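Side-chain contacts in malic enzyme (Entamoeba histolytica, PDB 3NV9), which probably catalyses the oxidative decarboxylation of malate to pyruvate with NAD or NADP as electron acceptor, working as an entangled dimer: residues A2-D7 with E12-S17; Y32-E37 with N474-Y479; L371-R376 with D420-A425; A391-K396 with M408-I413. All coordinates share one frame; numbering follows the deposited sequence.

Contact 1 of 4, residues A2-D7 with E12-S17; sequences AQLKAD and EECLPS. With SO4 (sulfate ion), chain H.
Ala2 and Cys14 bring the two backbones closest, with CA atoms 5.7 Å apart; 2-7 is an irregular stretch of loop near the N-terminus, and 12-14 belongs to a short, weakly bonded helix. Cys14 carries the contact from its side. Its SG lies anti to the carbonyl carbon (chi1 -64°) and meets the backbone of 2-7 rather than one side chain alone. SG is 3.6 Å from Leu4 N and equally near Gln3 C. No hydrogen bond crosses between the segments. From the Leu4 side chain, the CD1 branch reaches back to SG at 3.7 Å, while CB of Ala2 approaches the sulfur more loosely, at 4.3 Å.

The chain thus doubles back on itself within its first 17 residues. Asn10, between the segments, hydrogen-bonds to Gln3 O and Lys5 N through its side-chain amide. The buried side of the fold rests on two long helices: Cys14 packs on Leu477 of helix 470-485, and Leu4 on Phe31 of helix 21-43. Glu12 forms salt bridges with Arg24 and Lys28 of helix 21-43.

Past the contact, a sulfate ion, probably from the crystallisation liquor, receives the Ala6 N-H. The bond from Ala6 N to sulfate O4 is 2.8 Å long, with an N-H...O angle of 157°. Ala6 O bonds to Trp60 of the second subunit.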
loop_
_atom_site.group_PDB
_atom_site.type_symbol
_atom_site.label_atom_id
_atom_site.label_comp_id
_atom_site.label_asym_id
_atom_site.label_seq_id
_atom_site.Cartn_x
_atom_site.Cartn_y
_atom_site.Cartn_z
ATOM N N ALA A 2 28.203 -30.481 -6.967
ATOM C CA ALA A 2 28.056 -29.027 -6.836
ATOM C C ALA A 2 27.063 -28.629 -5.743
ATOM O O ALA A 2 26.074 -29.345 -5.439
ATOM C CB ALA A 2 27.691 -28.366 -8.187
ATOM N N GLN A 3 27.363 -27.510 -5.101
ATOM C CA GLN A 3 26.369 -26.910 -4.278
ATOM C C GLN A 3 25.709 -25.781 -5.077
ATOM O O GLN A 3 26.217 -25.274 -6.080
ATOM C CB GLN A 3 26.925 -26.490 -2.924
ATOM C CG GLN A 3 27.774 -25.265 -2.935
ATOM C CD GLN A 3 27.927 -24.635 -1.547
ATOM O OE1 GLN A 3 28.041 -23.406 -1.432
ATOM N NE2 GLN A 3 27.949 -25.468 -0.491
ATOM N N LEU A 4 24.515 -25.461 -4.664
ATOM C CA LEU A 4 23.737 -24.472 -5.331
ATOM C C LEU A 4 24.468 -23.120 -5.315
ATOM O O LEU A 4 25.092 -22.761 -4.327
ATOM C CB LEU A 4 22.450 -24.388 -4.540
ATOM C CG LEU A 4 21.057 -24.491 -5.108
ATOM C CD1 LEU A 4 20.915 -25.097 -6.535
ATOM C CD2 LEU A 4 20.331 -25.217 -4.056
ATOM N N LYS A 5 24.385 -22.389 -6.418
ATOM C CA LYS A 5 24.924 -21.026 -6.496
ATOM C C LYS A 5 23.994 -20.013 -5.871
ATOM O O LYS A 5 22.771 -20.189 -5.903
ATOM C CB LYS A 5 25.173 -20.611 -7.952
ATOM C CG LYS A 5 26.203 -21.490 -8.652
ATOM C CD LYS A 5 26.564 -20.959 -9.996
ATOM C CE LYS A 5 27.498 -21.946 -10.648
ATOM N NZ LYS A 5 27.816 -21.465 -12.010
ATOM N N ALA A 6 24.564 -18.924 -5.355
ATOM C CA ALA A 6 23.733 -17.851 -4.780
ATOM C C ALA A 6 22.589 -17.422 -5.702
ATOM O O ALA A 6 21.518 -17.040 -5.230
ATOM C CB ALA A 6 24.590 -16.613 -4.355
ATOM N N ASP A 7 22.828 -17.478 -7.006
ATOM C CA ASP A 7 21.851 -16.955 -7.964
ATOM C C ASP A 7 20.861 -17.998 -8.412
ATOM O O ASP A 7 20.000 -17.713 -9.250
ATOM C CB ASP A 7 22.530 -16.240 -9.160
ATOM C CG ASP A 7 23.236 -17.198 -10.124
ATOM O OD1 ASP A 7 23.322 -18.443 -9.886
ATOM O OD2 ASP A 7 23.707 -16.677 -11.151
ATOM N N GLU A 12 19.417 -27.595 -11.782
ATOM C CA GLU A 12 19.449 -28.801 -12.604
ATOM C C GLU A 12 20.646 -29.712 -12.289
ATOM O O GLU A 12 20.477 -30.930 -12.095
ATOM C CB GLU A 12 19.389 -28.470 -14.110
ATOM C CG GLU A 12 18.114 -27.701 -14.566
ATOM C CD GLU A 12 16.790 -28.502 -14.504
ATOM O OE1 GLU A 12 16.792 -29.747 -14.689
ATOM O OE2 GLU A 12 15.722 -27.865 -14.297
ATOM N N GLU A 13 21.818 -29.114 -12.167
ATOM C CA GLU A 13 23.072 -29.845 -11.931
ATOM C C GLU A 13 23.212 -30.293 -10.484
ATOM O O GLU A 13 23.980 -31.193 -10.187
ATOM C CB GLU A 13 24.275 -28.981 -12.333
ATOM C CG GLU A 13 24.265 -28.545 -13.820
ATOM C CD GLU A 13 23.392 -27.274 -14.150
ATOM O OE1 GLU A 13 22.372 -26.967 -13.491
ATOM O OE2 GLU A 13 23.723 -26.564 -15.115
ATOM N N CYS A 14 22.495 -29.638 -9.569
ATOM C CA CYS A 14 22.563 -30.004 -8.152
ATOM C C CYS A 14 21.580 -31.116 -7.826
ATOM O O CYS A 14 21.596 -31.675 -6.733
ATOM C CB CYS A 14 22.310 -28.786 -7.254
ATOM S SG CYS A 14 23.581 -27.498 -7.426
ATOM N N LEU A 15 20.686 -31.394 -8.768
ATOM C CA LEU A 15 19.770 -32.507 -8.643
ATOM C C LEU A 15 20.492 -33.714 -9.224
ATOM O O LEU A 15 20.974 -33.689 -10.378
ATOM C CB LEU A 15 18.454 -32.233 -9.367
ATOM C CG LEU A 15 17.171 -31.747 -8.669
ATOM C CD1 LEU A 15 17.288 -31.450 -7.207
ATOM C CD2 LEU A 15 16.595 -30.593 -9.400
ATOM N N PRO A 16 20.618 -34.755 -8.401
ATOM C CA PRO A 16 21.390 -35.955 -8.751
ATOM C C PRO A 16 21.006 -36.583 -10.088
ATOM O O PRO A 16 19.811 -36.726 -10.412
ATOM C CB PRO A 16 21.085 -36.907 -7.597
ATOM C CG PRO A 16 20.795 -35.973 -6.422
ATOM C CD PRO A 16 20.162 -34.748 -7.000
ATOM N N SER A 17 22.037 -36.951 -10.852
ATOM C CA SER A 17 21.898 -37.748 -12.078
ATOM C C SER A 17 20.855 -38.870 -11.993
ATOM O O SER A 17 20.053 -39.060 -12.915
ATOM C CB SER A 17 23.243 -38.383 -12.428
ATOM O OG SER A 17 23.854 -37.722 -13.542
HETATM S S SO4 H . 27.969 -18.337 -6.033
HETATM O O1 SO4 H . 28.824 -18.883 -7.088
HETATM O O2 SO4 H . 28.751 -17.532 -5.097
HETATM O O3 SO4 H . 26.932 -17.520 -6.698
HETATM O O4 SO4 H . 27.369 -19.406 -5.229
#

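Contact 2 of 4, residues Y32-E37 with N474-Y479; sequences YKELAE and NECLAY. With SO4 (sulfate ion), chain D.
Helix 21-43 and helix 470-485 pack as a roughly antiparallel pair at the dimer interface, where Glu34 meets Tyr479 and Leu35 meets Cys476. The axes of the short segments 32-37 and 474-479 pass 9.0 Å apart, with 146° between their directions.

Glu34 lies over one face of the Tyr479 ring. Its CG is anti to the backbone N (chi1 -178°), and the chain then bends at the next torsion. This brings the acid across the ring, the two side chains crossing at about a right angle. The carboxylate and ring planes are only 15° apart and stacked. CD sits 3.5 Å above the ring plane, over its centre. CG makes a CH-pi contact, 3.7 Å from the ring centroid. OE1 stands 3.2 Å from Tyr479 CZ.

Beside this stack, Cys476 points its sulfur at helix 21-43. SG is 3.8 Å from Leu35 CA, so it touches the helix backbone directly. The CD1 branch of Leu35 comes alongside at 4.1 Å from the same SG.

On another side of helix 21-43, Lys33 extends to a sulfate ion, probably from the crystallisation liquor, with NZ 2.6 Å from sulfate O1. Gln30 of the same chain and Arg71 of the second subunit also hydrogen-bond to this ion.

Arg71 of the second subunit forms salt bridges with Glu34 OE1 and Glu37 OE1, and a hydrogen bond with Tyr479 OH. Its charge probably offsets the cost of placing an acid over an aromatic face, and would favour the ionised form of Glu34.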
loop_
_atom_site.group_PDB
_atom_site.type_symbol
_atom_site.label_atom_id
_atom_site.label_comp_id
_atom_site.label_asym_id
_atom_site.label_seq_id
_atom_site.Cartn_x
_atom_site.Cartn_y
_atom_site.Cartn_z
ATOM N N TYR A 32 11.391 -25.593 -4.551
ATOM C CA TYR A 32 10.862 -24.254 -4.623
ATOM C C TYR A 32 9.780 -23.975 -3.614
ATOM O O TYR A 32 9.749 -22.882 -3.061
ATOM C CB TYR A 32 10.430 -23.881 -6.024
ATOM C CG TYR A 32 11.619 -23.590 -6.923
ATOM C CD1 TYR A 32 12.522 -22.558 -6.620
ATOM C CD2 TYR A 32 11.854 -24.348 -8.060
ATOM C CE1 TYR A 32 13.608 -22.313 -7.418
ATOM C CE2 TYR A 32 12.946 -24.095 -8.866
ATOM C CZ TYR A 32 13.799 -23.089 -8.551
ATOM O OH TYR A 32 14.871 -22.859 -9.379
ATOM N N LYS A 33 8.907 -24.936 -3.315
ATOM C CA LYS A 33 7.999 -24.695 -2.187
ATOM C C LYS A 33 8.769 -24.525 -0.875
ATOM O O LYS A 33 8.499 -23.610 -0.122
ATOM C CB LYS A 33 6.952 -25.804 -2.030
ATOM C CG LYS A 33 5.925 -25.963 -3.195
ATOM C CD LYS A 33 5.140 -27.319 -3.096
ATOM C CE LYS A 33 3.779 -27.199 -3.881
ATOM N NZ LYS A 33 3.017 -28.525 -4.059
ATOM N N GLU A 34 9.724 -25.406 -0.577
ATOM C CA GLU A 34 10.431 -25.293 0.703
ATOM C C GLU A 34 11.296 -24.018 0.797
ATOM O O GLU A 34 11.383 -23.394 1.862
ATOM C CB GLU A 34 11.262 -26.541 0.882
ATOM C CG GLU A 34 12.011 -26.604 2.186
ATOM C CD GLU A 34 11.126 -26.819 3.414
ATOM O OE1 GLU A 34 9.897 -27.072 3.314
ATOM O OE2 GLU A 34 11.698 -26.713 4.512
ATOM N N LEU A 35 11.935 -23.637 -0.315
ATOM C CA LEU A 35 12.656 -22.364 -0.395
ATOM C C LEU A 35 11.675 -21.220 -0.283
ATOM O O LEU A 35 11.983 -20.246 0.374
ATOM C CB LEU A 35 13.414 -22.191 -1.706
ATOM C CG LEU A 35 14.283 -20.927 -1.837
ATOM C CD1 LEU A 35 15.304 -20.974 -0.646
ATOM C CD2 LEU A 35 15.059 -20.910 -3.174
ATOM N N ALA A 36 10.514 -21.292 -0.930
ATOM C CA ALA A 36 9.532 -20.220 -0.689
ATOM C C ALA A 36 9.276 -19.991 0.813
ATOM O O ALA A 36 9.326 -18.842 1.313
ATOM C CB ALA A 36 8.285 -20.491 -1.378
ATOM N N GLU A 37 9.007 -21.076 1.539
ATOM C CA GLU A 37 8.770 -20.970 2.983
ATOM C C GLU A 37 9.912 -20.266 3.745
ATOM O O GLU A 37 9.679 -19.375 4.545
ATOM C CB GLU A 37 8.553 -22.376 3.569
ATOM C CG GLU A 37 8.327 -22.398 5.059
ATOM C CD GLU A 37 7.747 -23.753 5.521
ATOM O OE1 GLU A 37 6.710 -24.168 4.975
ATOM O OE2 GLU A 37 8.332 -24.431 6.399
ATOM N N ASN A 474 21.331 -25.097 0.949
ATOM C CA ASN A 474 21.818 -26.468 0.997
ATOM C C ASN A 474 20.783 -27.306 1.697
ATOM O O ASN A 474 20.525 -28.385 1.252
ATOM C CB ASN A 474 23.131 -26.543 1.769
ATOM C CG ASN A 474 24.289 -25.814 1.088
ATOM O OD1 ASN A 474 25.299 -25.551 1.733
ATOM N ND2 ASN A 474 24.185 -25.535 -0.193
ATOM N N GLU A 475 20.172 -26.801 2.774
ATOM C CA GLU A 475 19.071 -27.519 3.431
ATOM C C GLU A 475 17.858 -27.736 2.559
ATOM O O GLU A 475 17.247 -28.852 2.565
ATOM C CB GLU A 475 18.610 -26.826 4.698
ATOM C CG GLU A 475 19.524 -27.090 5.870
ATOM C CD GLU A 475 19.413 -26.025 6.987
ATOM O OE1 GLU A 475 18.361 -25.337 7.039
ATOM O OE2 GLU A 475 20.391 -25.889 7.780
ATOM N N CYS A 476 17.455 -26.696 1.828
ATOM C CA CYS A 476 16.285 -26.880 0.975
ATOM C C CYS A 476 16.530 -27.935 -0.108
ATOM O O CYS A 476 15.631 -28.700 -0.459
ATOM C CB CYS A 476 15.778 -25.564 0.362
ATOM S SG CYS A 476 15.225 -24.388 1.534
ATOM N N LEU A 477 17.744 -27.963 -0.634
ATOM C CA LEU A 477 18.104 -28.970 -1.649
ATOM C C LEU A 477 17.947 -30.406 -1.102
ATOM O O LEU A 477 17.113 -31.173 -1.593
ATOM C CB LEU A 477 19.500 -28.700 -2.216
ATOM C CG LEU A 477 19.899 -29.561 -3.421
ATOM C CD1 LEU A 477 18.840 -29.585 -4.466
ATOM C CD2 LEU A 477 21.216 -29.122 -4.021
ATOM N N ALA A 478 18.699 -30.725 -0.051
ATOM C CA ALA A 478 18.586 -31.984 0.673
ATOM C C ALA A 478 17.119 -32.344 0.966
ATOM O O ALA A 478 16.688 -33.465 0.755
ATOM C CB ALA A 478 19.412 -31.907 2.004
ATOM N N TYR A 479 16.354 -31.377 1.439
ATOM C CA TYR A 479 14.949 -31.584 1.737
ATOM C C TYR A 479 14.231 -32.097 0.496
ATOM O O TYR A 479 13.462 -33.091 0.549
ATOM C CB TYR A 479 14.363 -30.251 2.169
ATOM C CG TYR A 479 12.887 -30.225 2.340
ATOM C CD1 TYR A 479 12.038 -30.044 1.218
ATOM C CD2 TYR A 479 12.312 -30.404 3.617
ATOM C CE1 TYR A 479 10.650 -30.026 1.354
ATOM C CE2 TYR A 479 10.886 -30.398 3.771
ATOM C CZ TYR A 479 10.075 -30.194 2.629
ATOM O OH TYR A 479 8.709 -30.137 2.758
HETATM S S SO4 D . 3.197 -29.091 -0.270
HETATM O O1 SO4 D . 2.775 -29.431 -1.610
HETATM O O2 SO4 D . 3.227 -27.609 -0.227
HETATM O O3 SO4 D . 2.245 -29.559 0.738
HETATM O O4 SO4 D . 4.497 -29.709 -0.009
#

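Contact 3 of 4, residues L371-R376 with D420-A425; sequences LIVRAR and DVAMQA. With SO4 (sulfate ion), chain I.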
loop_
_atom_site.group_PDB
_atom_site.type_symbol
_atom_site.label_atom_id
_atom_site.label_comp_id
_atom_site.label_asym_id
_atom_site.label_seq_id
_atom_site.Cartn_x
_atom_site.Cartn_y
_atom_site.Cartn_z
ATOM N N LEU A 371 -0.801 3.417 -17.380
ATOM C CA LEU A 371 -0.589 4.450 -16.392
ATOM C C LEU A 371 -0.025 5.742 -17.036
ATOM O O LEU A 371 -0.432 6.883 -16.670
ATOM C CB LEU A 371 0.325 3.960 -15.268
ATOM C CG LEU A 371 -0.251 3.015 -14.189
ATOM C CD1 LEU A 371 0.839 2.615 -13.222
ATOM C CD2 LEU A 371 -1.448 3.705 -13.408
ATOM N N ILE A 372 0.886 5.574 -18.001
ATOM C CA ILE A 372 1.599 6.727 -18.567
ATOM C C ILE A 372 0.657 7.686 -19.327
ATOM O O ILE A 372 0.680 8.881 -19.126
ATOM C CB ILE A 372 2.795 6.249 -19.427
ATOM C CG1 ILE A 372 4.041 6.020 -18.515
ATOM C CG2 ILE A 372 3.058 7.244 -20.504
ATOM C CD1 ILE A 372 5.102 5.084 -19.074
ATOM N N VAL A 373 -0.203 7.128 -20.157
ATOM C CA VAL A 373 -1.151 7.894 -20.966
ATOM C C VAL A 373 -2.556 7.896 -20.316
ATOM O O VAL A 373 -3.545 8.271 -20.965
ATOM C CB VAL A 373 -1.272 7.292 -22.396
ATOM C CG1 VAL A 373 0.026 7.458 -23.164
ATOM C CG2 VAL A 373 -1.677 5.802 -22.302
ATOM N N ARG A 374 -2.647 7.442 -19.064
ATOM C CA ARG A 374 -3.918 7.501 -18.346
ATOM C C ARG A 374 -5.085 6.842 -19.136
ATOM O O ARG A 374 -6.128 7.430 -19.304
ATOM C CB ARG A 374 -4.243 8.959 -17.945
ATOM C CG ARG A 374 -3.235 9.548 -16.936
ATOM C CD ARG A 374 -3.792 10.775 -16.229
ATOM N NE ARG A 374 -5.175 10.501 -15.798
ATOM C CZ ARG A 374 -6.184 11.364 -15.822
ATOM N NH1 ARG A 374 -6.007 12.611 -16.260
ATOM N NH2 ARG A 374 -7.382 10.948 -15.425
ATOM N N ALA A 375 -4.895 5.611 -19.588
ATOM C CA ALA A 375 -5.991 4.906 -20.200
ATOM C C ALA A 375 -7.085 4.685 -19.186
ATOM O O ALA A 375 -6.839 4.376 -17.989
ATOM C CB ALA A 375 -5.570 3.580 -20.801
ATOM N N ARG A 376 -8.297 4.830 -19.689
ATOM C CA ARG A 376 -9.520 4.688 -18.898
ATOM C C ARG A 376 -9.817 3.231 -18.643
ATOM O O ARG A 376 -10.310 2.891 -17.577
ATOM C CB ARG A 376 -10.708 5.329 -19.637
ATOM C CG ARG A 376 -10.636 6.863 -19.762
ATOM C CD ARG A 376 -11.858 7.299 -20.621
ATOM N NE ARG A 376 -11.708 8.604 -21.226
ATOM C CZ ARG A 376 -12.011 9.750 -20.613
ATOM N NH1 ARG A 376 -12.464 9.747 -19.353
ATOM N NH2 ARG A 376 -11.858 10.915 -21.263
ATOM N N ASP A 420 4.074 0.202 -26.865
ATOM C CA ASP A 420 3.051 -0.321 -27.807
ATOM C C ASP A 420 1.596 -0.259 -27.242
ATOM O O ASP A 420 0.643 0.148 -27.968
ATOM C CB ASP A 420 3.361 -1.752 -28.239
ATOM C CG ASP A 420 4.598 -1.883 -29.157
ATOM O OD1 ASP A 420 4.897 -3.046 -29.521
ATOM O OD2 ASP A 420 5.249 -0.881 -29.533
ATOM N N VAL A 421 1.429 -0.698 -25.979
ATOM C CA VAL A 421 0.136 -0.626 -25.296
ATOM C C VAL A 421 -0.380 0.832 -25.231
ATOM O O VAL A 421 -1.569 1.090 -25.360
ATOM C CB VAL A 421 0.237 -1.150 -23.858
ATOM C CG1 VAL A 421 -0.983 -0.705 -22.990
ATOM C CG2 VAL A 421 0.457 -2.675 -23.859
ATOM N N ALA A 422 0.516 1.776 -25.006
ATOM C CA ALA A 422 0.146 3.201 -24.929
ATOM C C ALA A 422 -0.391 3.750 -26.248
ATOM O O ALA A 422 -1.325 4.554 -26.263
ATOM C CB ALA A 422 1.342 4.032 -24.462
ATOM N N MET A 423 0.214 3.325 -27.351
ATOM C CA MET A 423 -0.106 3.864 -28.649
ATOM C C MET A 423 -1.476 3.314 -29.021
ATOM O O MET A 423 -2.349 4.050 -29.503
ATOM C CB MET A 423 0.952 3.427 -29.686
ATOM C CG MET A 423 2.301 4.122 -29.546
ATOM S SD MET A 423 2.249 5.934 -29.555
ATOM C CE MET A 423 2.185 6.436 -27.825
ATOM N N GLN A 424 -1.609 2.006 -28.806
ATOM C CA GLN A 424 -2.868 1.291 -28.928
ATOM C C GLN A 424 -3.956 1.941 -28.074
ATOM O O GLN A 424 -5.062 2.124 -28.560
ATOM C CB GLN A 424 -2.713 -0.203 -28.632
ATOM C CG GLN A 424 -3.879 -1.026 -29.121
ATOM C CD GLN A 424 -4.001 -1.060 -30.667
ATOM O OE1 GLN A 424 -3.160 -1.614 -31.383
ATOM N NE2 GLN A 424 -5.073 -0.486 -31.161
ATOM N N ALA A 425 -3.640 2.358 -26.839
ATOM C CA ALA A 425 -4.698 3.015 -26.002
ATOM C C ALA A 425 -5.179 4.299 -26.693
ATOM O O ALA A 425 -6.375 4.510 -26.861
ATOM C CB ALA A 425 -4.220 3.282 -24.567
HETATM S S SO4 I . -11.675 12.453 -17.826
HETATM O O1 SO4 I . -11.050 12.321 -19.146
HETATM O O2 SO4 I . -11.418 13.815 -17.358
HETATM O O3 SO4 I . -13.113 12.205 -17.924
HETATM O O4 SO4 I . -11.124 11.497 -16.869
#
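Apolar contacts join Val373 and Ala375 to Ala422 and Ala425, and no hydrogen bond runs between the segments. Val373 uses both branches. CG1, anti to the carbonyl carbon (chi1 -67°), meets Ala422 CB at 3.9 Å. CG2 comes within 4.1 Å of the same Ala422 CB and is 4.2 Å from Ala425 CB. The valine therefore spans two alanines placed about one helical turn apart. Next to it, the methyls of Ala375 and Ala425 meet tip to tip, CB to CB, at 4.0 Å. With such small side chains the backbones come close: CA of Ala375 and CA of Ala425 are 6.2 Å apart.

Backbone bonds shape the end of the first segment's helix. Helix 363-372 ends in a Schellman motif, with Arg374 at positive phi. Ala375 N closes it on Ala370 O, and a weak bond joins Arg374 N to Leu371 O. The end of this helix thus packs on helix 413-428, within the NAD-binding domain. Helix 380-396 also packs here, through Met382 on Ala425, while Val441 of helix 438-461 touches Ala422.

Ionic contacts lie on the far side of 371-376. Arg376 holds a sulfate ion, probably from the crystallisation liquor. NH1 reaches sulfate O3 at 2.9 Å in the guanidinium plane, with an almost straight bond of 176°. The bond from NH2 to O1 is weak and bent. Arg432 binds the same ion.

Contact 4 of 4, residues A391-K396 with M408-I413; sequences AEFAEK and MDEPGI
Phe393 projects from the last turns of helix 380-396 onto the type I beta turn Glu410-Ile413, which leads into helix 413-428. This helix-turn contact is part of the domain that binds NAD in this family. The turn is closed by the bond from Ile413 N to Glu410 O, 2.9 Å long.

From CB, the Phe393 side chain is directed with CG anti to the backbone N (chi1 179°), which carries the ring out toward the turn. CG is the first atom to meet a partner, with Ile413 CG1 at 3.9 Å. Along one edge of the ring, CD2 lies closer to that methylene, at 3.5 Å. Ile413 CG1 sits over the face, offset toward the rim, and makes a CH-pi contact 23° off the ring normal. Along the other edge, CD1 nears the Ile413 backbone. CE1 goes further along it and is 3.6 Å from Ile413 N and 3.7 Å from Gly412 C. Gly412 brings only backbone to the ring.

CE2 is shared between Ile413 CG1 and the carboxylate of Glu410. That acid comes in at the ring edge, its plane turned 84° from the ring. Its charge is met by Arg397, which forms a salt bridge with OE2, and its OE1 accepts the N-H of Thr407. At the tip of the ring, CZ is 3.9 Å from Ile413 N, with Glu410 CB a little farther, while Glu410 OE2 stands 3.7 Å from Phe393 CE2.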
loop_
_atom_site.group_PDB
_atom_site.type_symbol
_atom_site.label_atom_id
_atom_site.label_comp_id
_atom_site.label_asym_id
_atom_site.label_seq_id
_atom_site.Cartn_x
_atom_site.Cartn_y
_atom_site.Cartn_z
ATOM N N ALA A 391 6.028 -11.151 -28.160
ATOM C CA ALA A 391 6.402 -12.153 -29.130
ATOM C C ALA A 391 7.516 -11.627 -30.045
ATOM O O ALA A 391 8.466 -12.328 -30.286
ATOM C CB ALA A 391 5.208 -12.513 -29.937
ATOM N N GLU A 392 7.399 -10.394 -30.546
ATOM C CA GLU A 392 8.446 -9.825 -31.440
ATOM C C GLU A 392 9.777 -9.597 -30.692
ATOM O O GLU A 392 10.823 -9.881 -31.222
ATOM C CB GLU A 392 7.979 -8.530 -32.091
ATOM C CG GLU A 392 6.667 -8.637 -32.836
ATOM C CD GLU A 392 6.086 -7.267 -33.251
ATOM O OE1 GLU A 392 6.638 -6.210 -32.842
ATOM O OE2 GLU A 392 5.073 -7.251 -33.982
ATOM N N PHE A 393 9.715 -9.135 -29.438
ATOM C CA PHE A 393 10.928 -8.976 -28.636
ATOM C C PHE A 393 11.650 -10.306 -28.573
ATOM O O PHE A 393 12.891 -10.376 -28.768
ATOM C CB PHE A 393 10.633 -8.508 -27.204
ATOM C CG PHE A 393 11.861 -8.361 -26.362
ATOM C CD1 PHE A 393 12.466 -7.134 -26.232
ATOM C CD2 PHE A 393 12.433 -9.467 -25.729
ATOM C CE1 PHE A 393 13.612 -6.998 -25.467
ATOM C CE2 PHE A 393 13.602 -9.330 -24.962
ATOM C CZ PHE A 393 14.174 -8.119 -24.839
ATOM N N ALA A 394 10.885 -11.361 -28.318
ATOM C CA ALA A 394 11.495 -12.689 -28.249
ATOM C C ALA A 394 12.093 -13.136 -29.589
ATOM O O ALA A 394 13.226 -13.636 -29.629
ATOM C CB ALA A 394 10.490 -13.778 -27.650
ATOM N N GLU A 395 11.327 -12.983 -30.678
ATOM C CA GLU A 395 11.800 -13.385 -31.997
ATOM C C GLU A 395 13.075 -12.658 -32.455
ATOM O O GLU A 395 13.884 -13.267 -33.111
ATOM C CB GLU A 395 10.709 -13.203 -33.036
ATOM C CG GLU A 395 11.185 -13.402 -34.461
ATOM C CD GLU A 395 10.064 -13.277 -35.464
ATOM O OE1 GLU A 395 9.087 -12.493 -35.218
ATOM O OE2 GLU A 395 10.151 -13.978 -36.502
ATOM N N LYS A 396 13.238 -11.372 -32.125
ATOM C CA LYS A 396 14.449 -10.595 -32.435
ATOM C C LYS A 396 15.767 -11.165 -31.831
ATOM O O LYS A 396 16.826 -11.078 -32.445
ATOM C CB LYS A 396 14.308 -9.196 -31.843
ATOM C CG LYS A 396 14.487 -8.080 -32.770
ATOM C CD LYS A 396 13.098 -7.562 -33.239
ATOM C CE LYS A 396 13.252 -6.553 -34.404
ATOM N NZ LYS A 396 12.141 -6.672 -35.459
ATOM N N MET A 408 11.159 -13.191 -17.643
ATOM C CA MET A 408 11.217 -12.185 -16.603
ATOM C C MET A 408 12.635 -11.655 -16.369
ATOM O O MET A 408 12.819 -10.572 -15.780
ATOM C CB MET A 408 10.645 -12.697 -15.270
ATOM C CG MET A 408 9.199 -13.102 -15.338
ATOM S SD MET A 408 8.609 -13.349 -13.651
ATOM C CE MET A 408 9.197 -15.048 -13.327
ATOM N N ASP A 409 13.621 -12.380 -16.874
ATOM C CA ASP A 409 15.000 -11.895 -16.879
ATOM C C ASP A 409 15.375 -10.866 -17.998
ATOM O O ASP A 409 16.533 -10.484 -18.116
ATOM C CB ASP A 409 15.914 -13.098 -17.051
ATOM C CG ASP A 409 17.266 -12.871 -16.418
ATOM O OD1 ASP A 409 17.330 -12.146 -15.390
ATOM O OD2 ASP A 409 18.255 -13.360 -16.976
ATOM N N GLU A 410 14.405 -10.490 -18.836
ATOM C CA GLU A 410 14.656 -9.616 -20.017
ATOM C C GLU A 410 13.888 -8.264 -19.885
ATOM O O GLU A 410 12.864 -8.046 -20.482
ATOM C CB GLU A 410 14.327 -10.328 -21.321
ATOM C CG GLU A 410 15.228 -11.571 -21.633
ATOM C CD GLU A 410 14.768 -12.326 -22.920
ATOM O OE1 GLU A 410 13.640 -12.884 -22.936
ATOM O OE2 GLU A 410 15.517 -12.354 -23.921
ATOM N N PRO A 411 14.430 -7.373 -19.067
ATOM C CA PRO A 411 13.778 -6.158 -18.672
ATOM C C PRO A 411 13.430 -5.239 -19.830
ATOM O O PRO A 411 12.549 -4.392 -19.664
ATOM C CB PRO A 411 14.761 -5.518 -17.676
ATOM C CG PRO A 411 16.114 -6.033 -18.040
ATOM C CD PRO A 411 15.834 -7.458 -18.598
ATOM N N GLY A 412 14.017 -5.448 -21.004
ATOM C CA GLY A 412 13.715 -4.573 -22.160
ATOM C C GLY A 412 12.345 -4.898 -22.725
ATOM O O GLY A 412 11.728 -4.078 -23.421
ATOM N N ILE A 413 11.844 -6.112 -22.460
ATOM C CA ILE A 413 10.471 -6.417 -22.880
ATOM C C ILE A 413 9.564 -5.294 -22.425
ATOM O O ILE A 413 8.624 -4.889 -23.138
ATOM C CB ILE A 413 9.937 -7.747 -22.190
ATOM C CG1 ILE A 413 10.579 -9.000 -22.770
ATOM C CG2 ILE A 413 8.427 -7.895 -22.313
ATOM C CD1 ILE A 413 10.509 -10.200 -21.800
#

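In the fold
Contacts 1 and 2 form one continuous region, their centres about 12 Å apart. Leu477 joins them, with its CD2 3.4 Å from Cys14 CB and its CD1 3.7 Å from Leu15 CD1. Contact 2 pairs helices from near the two chain ends, and contacts 3 and 4 are nested inside the loop it closes. Contact 3 lies across the chain's centre, about 41 Å from contact 2 between centres. Contact 4 lies within the loop that contact 3 closes; their nearest atoms are about 5 Å apart, without touching. Contacts 1, 2 and 4 reach the second subunit, whereas contact 3 does not. The Glu410 side chain lies about 13 Å from the bound sodium ion, which is held by Thr348, Arg350 and Pro354.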